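Local structure of packaging protein UL32 (Human herpesvirus 8 type M, 6XF9) at the interface of chains A and B. The protein forms a pentameric ring required for herpesviral genome packaging, binds zinc, and may promote the localization of new capsids to nuclear replication compartments. Coordinates in Å, arbitrary orientation; residue numbers count along the deposited sequence, not the author numbering. Chains: chain A/B, Packaging protein UL32.

Contact 1: the interface of chains A and B. Residues chain A 142, 145-146; chain B 320, 325-327, 329, 332.
A:Ile145, at the start of helix 145-164, sets its branched side chain among B:Met320, B:Leu329 and B:Arg332 of the neighbouring subunit. Each branch has its own partner. CG2, turned anti to the backbone N, lies 3.8 Å from the B:Leu329 methyl CD2, the two side chains meeting at a slant. On the other branch, which starts beside the backbone N (chi1 -77°), CG1 and CD1 lie over one face of the B:Arg332 guanidinium, CD1 3.3 Å from NH2. The B:Met320 chain is bent at both chi2 and chi3, which brings CE to 3.8 Å from A:Ile145 CB and 3.9 Å from A:Ala142 CB. At the flank, A:Leu146 CD2 meets B:Leu329 CD1 at 3.7 Å, the two leucines roughly perpendicular.

Behind this shell, chain B fixes its own arginine. B:Arg332 is extended from CG to NE, and its guanidinium hydrogen-bonds three backbone carbonyls: NE to B:Val327 O at 2.8 Å, near the guanidinium plane, NH1 to B:Met320 O, also near that plane, and NH2 to B:Asn325 O, 31° out of it. The NH1 and NH2 bonds are strongly bent at hydrogen. The arginine thereby ties the end of helix 308-321 to the segment leading into helix 329-338, and its fixed guanidinium becomes part of the surface that receives A:Ile145. The patch contributes a largely apolar fit between adjacent subunits of the pentameric ring.

Contact 2: the interface of chains A and B. Residues chain A 51, 55-56, 59; chain B 331, 334-335, 338.
A:Phe59 and B:Phe335 pack against each other at a subunit boundary of this UL32-family ring, beside a zinc site of three cysteines and one histidine to which A:Cys55 belongs. The two side chains slide past one another in opposite directions. CB of A:Phe59 and the near part of its ring cover the face of B:Phe335, with CB 3.7 Å from the B:Phe335 ring centroid in a CH-pi contact displaced toward the rim. Chi1 of A:Phe59 (168°) holds CG anti to the backbone N and sends the ring onward along helix 329-338, where its CE2 edge reaches B:Asp338 CB at 3.4 Å. That aspartate is poorly ordered, and the placing of its carboxylate is doubtful.

The rim of B:Phe335 points into the backbone of helix 53-60. Its CZ lies 4.0 Å from A:Cys55 CB, and the carbonyl carbon of A:Cys55 sits at the ring edge, in plane. A:Gln56 OE1 is at this edge too, 4.0 Å from B:Phe335 CE1, the amide standing steeply to the ring with 79° between their planes.

The other end of the same amide makes the polar link. A:Gln56 NE2 donates a hydrogen bond to the carboxylate oxygen OD1 of B:Asp331 at 2.8 Å, bent at hydrogen and reaching OD1 from above the carboxylate plane; amide and carboxylate are turned 71° apart. A bend at chi2 folds the glutamine chain back toward chain B, and the turn of the amide about chi3 directs NE2 to the aspartate and OE1 to the phenylalanine rim. A:Pro51 flanks this bond, with CB 3.3 Å from B:Asp331 OD1, while B:Ala334 CB approaches A:Gln56 NE2 at 4.0 Å from its own side.

Contact 1: the interface of chains A and B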
loop_
_atom_site.group_PDB
_atom_site.type_symbol
_atom_site.label_atom_id
_atom_site.label_comp_id
_atom_site.label_asym_id
_atom_site.label_seq_id
_atom_site.Cartn_x
_atom_site.Cartn_y
_atom_site.Cartn_z
ATOM N N ALA A 142 18.582 -15.716 -33.307
ATOM C CA ALA A 142 17.137 -15.636 -33.472
ATOM C C ALA A 142 16.431 -15.671 -32.119
ATOM O O ALA A 142 15.441 -14.966 -31.909
ATOM C CB ALA A 142 16.653 -16.779 -34.370
ATOM N N ILE A 145 15.466 -12.313 -30.346
ATOM C CA ILE A 145 14.758 -11.265 -31.074
ATOM C C ILE A 145 13.551 -10.744 -30.290
ATOM O O ILE A 145 13.405 -9.532 -30.105
ATOM C CB ILE A 145 14.350 -11.768 -32.469
ATOM C CG1 ILE A 145 15.557 -11.766 -33.427
ATOM C CG2 ILE A 145 13.225 -10.911 -33.029
ATOM C CD1 ILE A 145 16.234 -10.365 -33.622
ATOM N N LEU A 146 12.656 -11.631 -29.837
ATOM C CA LEU A 146 11.460 -11.173 -29.119
ATOM C C LEU A 146 11.819 -10.338 -27.899
ATOM O O LEU A 146 11.184 -9.314 -27.624
ATOM C CB LEU A 146 10.565 -12.342 -28.701
ATOM C CG LEU A 146 9.515 -12.749 -29.724
ATOM C CD1 LEU A 146 8.495 -13.695 -29.093
ATOM C CD2 LEU A 146 8.842 -11.497 -30.229
ATOM N N MET B 320 12.225 -15.637 -38.705
ATOM C CA MET B 320 13.235 -15.734 -37.661
ATOM C C MET B 320 14.604 -16.080 -38.238
ATOM O O MET B 320 15.604 -15.431 -37.909
ATOM C CB MET B 320 12.826 -16.789 -36.633
ATOM C CG MET B 320 11.581 -16.473 -35.827
ATOM S SD MET B 320 11.692 -14.868 -35.007
ATOM C CE MET B 320 13.277 -14.938 -34.168
ATOM N N ASN B 325 20.691 -10.582 -38.909
ATOM C CA ASN B 325 20.914 -9.278 -38.288
ATOM C C ASN B 325 19.906 -8.993 -37.178
ATOM O O ASN B 325 18.939 -9.729 -36.951
ATOM C CB ASN B 325 20.666 -8.126 -39.269
ATOM C CG ASN B 325 21.624 -8.071 -40.398
ATOM O OD1 ASN B 325 21.200 -7.943 -41.559
ATOM N ND2 ASN B 325 22.921 -8.123 -40.094
ATOM N N ASN B 326 20.082 -7.826 -36.559
ATOM C CA ASN B 326 19.124 -7.263 -35.616
ATOM C C ASN B 326 18.031 -6.479 -36.333
ATOM O O ASN B 326 17.592 -5.441 -35.853
ATOM C CB ASN B 326 19.868 -6.360 -34.638
ATOM C CG ASN B 326 19.119 -6.152 -33.358
ATOM O OD1 ASN B 326 18.238 -6.943 -33.005
ATOM N ND2 ASN B 326 19.444 -5.078 -32.654
ATOM N N VAL B 327 17.542 -6.969 -37.459
ATOM C CA VAL B 327 16.415 -6.343 -38.137
ATOM C C VAL B 327 15.117 -6.748 -37.434
ATOM O O VAL B 327 14.896 -7.932 -37.155
ATOM C CB VAL B 327 16.425 -6.743 -39.618
ATOM C CG1 VAL B 327 15.249 -6.185 -40.345
ATOM C CG2 VAL B 327 17.685 -6.203 -40.242
ATOM N N LEU B 329 11.081 -7.410 -36.378
ATOM C CA LEU B 329 10.182 -8.397 -36.968
ATOM C C LEU B 329 9.319 -7.811 -38.084
ATOM O O LEU B 329 9.012 -8.515 -39.053
ATOM C CB LEU B 329 9.315 -9.033 -35.890
ATOM C CG LEU B 329 10.095 -9.931 -34.941
ATOM C CD1 LEU B 329 9.264 -10.258 -33.709
ATOM C CD2 LEU B 329 10.497 -11.193 -35.652
ATOM N N ARG B 332 11.669 -7.736 -40.973
ATOM C CA ARG B 332 11.963 -9.085 -41.446
ATOM C C ARG B 332 10.808 -9.652 -42.245
ATOM O O ARG B 332 11.017 -10.290 -43.284
ATOM C CB ARG B 332 12.258 -10.029 -40.301
ATOM C CG ARG B 332 13.542 -9.798 -39.631
ATOM C CD ARG B 332 13.676 -10.827 -38.547
ATOM N NE ARG B 332 14.903 -10.603 -37.813
ATOM C CZ ARG B 332 15.698 -11.560 -37.373
ATOM N NH1 ARG B 332 15.395 -12.831 -37.595
ATOM N NH2 ARG B 332 16.799 -11.233 -36.706
#

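Contact 2: the interface of chains A and B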
loop_
_atom_site.group_PDB
_atom_site.type_symbol
_atom_site.label_atom_id
_atom_site.label_comp_id
_atom_site.label_asym_id
_atom_site.label_seq_id
_atom_site.Cartn_x
_atom_site.Cartn_y
_atom_site.Cartn_z
ATOM N N PRO A 51 8.508 0.777 -40.043
ATOM C CA PRO A 51 9.722 0.165 -40.572
ATOM C C PRO A 51 10.920 1.028 -40.218
ATOM O O PRO A 51 10.788 2.191 -39.817
ATOM C CB PRO A 51 9.479 0.130 -42.085
ATOM C CG PRO A 51 8.490 1.227 -42.321
ATOM C CD PRO A 51 7.592 1.195 -41.116
ATOM N N CYS A 55 16.947 0.329 -42.957
ATOM C CA CYS A 55 16.805 -1.065 -43.366
ATOM C C CYS A 55 16.003 -1.184 -44.651
ATOM O O CYS A 55 16.251 -2.090 -45.447
ATOM C CB CYS A 55 16.120 -1.886 -42.281
ATOM S SG CYS A 55 17.119 -2.339 -40.890
ATOM N N GLN A 56 15.007 -0.310 -44.850
ATOM C CA GLN A 56 14.168 -0.376 -46.050
ATOM C C GLN A 56 14.918 0.123 -47.277
ATOM O O GLN A 56 14.746 -0.405 -48.380
ATOM C CB GLN A 56 12.871 0.410 -45.833
ATOM C CG GLN A 56 11.943 -0.285 -44.832
ATOM C CD GLN A 56 11.343 -1.586 -45.370
ATOM O OE1 GLN A 56 11.510 -1.919 -46.543
ATOM N NE2 GLN A 56 10.684 -2.347 -44.499
ATOM N N PHE A 59 17.483 -2.952 -48.248
ATOM C CA PHE A 59 16.899 -4.111 -48.919
ATOM C C PHE A 59 16.423 -3.779 -50.319
ATOM O O PHE A 59 16.585 -4.583 -51.243
ATOM C CB PHE A 59 15.719 -4.677 -48.149
ATOM C CG PHE A 59 14.919 -5.686 -48.958
ATOM C CD1 PHE A 59 15.352 -7.000 -49.121
ATOM C CD2 PHE A 59 13.733 -5.295 -49.589
ATOM C CE1 PHE A 59 14.607 -7.907 -49.881
ATOM C CE2 PHE A 59 12.994 -6.191 -50.334
ATOM C CZ PHE A 59 13.424 -7.495 -50.485
ATOM N N ASP B 331 10.116 -5.467 -40.207
ATOM C CA ASP B 331 11.003 -5.385 -41.371
ATOM C C ASP B 331 11.400 -6.774 -41.870
ATOM O O ASP B 331 11.488 -6.981 -43.079
ATOM C CB ASP B 331 12.254 -4.568 -41.041
ATOM C CG ASP B 331 11.974 -3.097 -40.974
ATOM O OD1 ASP B 331 11.075 -2.690 -41.730
ATOM O OD2 ASP B 331 12.596 -2.370 -40.143
ATOM N N ALA B 334 8.525 -7.925 -43.875
ATOM C CA ALA B 334 8.460 -7.238 -45.155
ATOM C C ALA B 334 9.534 -7.749 -46.104
ATOM O O ALA B 334 9.264 -7.958 -47.289
ATOM C CB ALA B 334 8.570 -5.736 -44.953
ATOM N N PHE B 335 10.751 -7.984 -45.600
ATOM C CA PHE B 335 11.836 -8.491 -46.444
ATOM C C PHE B 335 11.486 -9.858 -47.006
ATOM O O PHE B 335 11.683 -10.119 -48.200
ATOM C CB PHE B 335 13.153 -8.608 -45.664
ATOM C CG PHE B 335 13.822 -7.277 -45.315
ATOM C CD1 PHE B 335 13.249 -6.062 -45.638
ATOM C CD2 PHE B 335 15.063 -7.270 -44.660
ATOM C CE1 PHE B 335 13.891 -4.872 -45.306
ATOM C CE2 PHE B 335 15.708 -6.084 -44.330
ATOM C CZ PHE B 335 15.122 -4.888 -44.651
ATOM N N ASP B 338 8.691 -9.355 -49.737
ATOM C CA ASP B 338 8.868 -8.546 -50.940
ATOM C C ASP B 338 9.260 -9.429 -52.117
ATOM O O ASP B 338 8.860 -9.150 -53.253
ATOM C CB ASP B 338 9.885 -7.427 -50.732
ATOM C CG ASP B 338 9.971 -6.471 -51.944
ATOM O OD1 ASP B 338 9.265 -6.683 -52.957
ATOM O OD2 ASP B 338 10.736 -5.482 -51.893
#

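The centres of the C-alpha atoms of contact 1 and contact 2 lie about 12 Å apart. Helix 329-338 of chain B joins them: B:Leu329 and B:Arg332 serve contact 1, which also draws on B:Met320 of helix 308-321, whereas B:Asp331, B:Ala334, B:Phe335 and B:Asp338 serve contact 2. Chain A answers from helix 145-164 with the short 3-10 turn before it, and from helix 53-60 with A:Pro51 just before it. One helix is held against two separate elements of its neighbour, which should restrict its pivoting. In both, unlike surfaces of one protein meet, consistent with an interface lacking exact two-fold symmetry and with a five-membered ring.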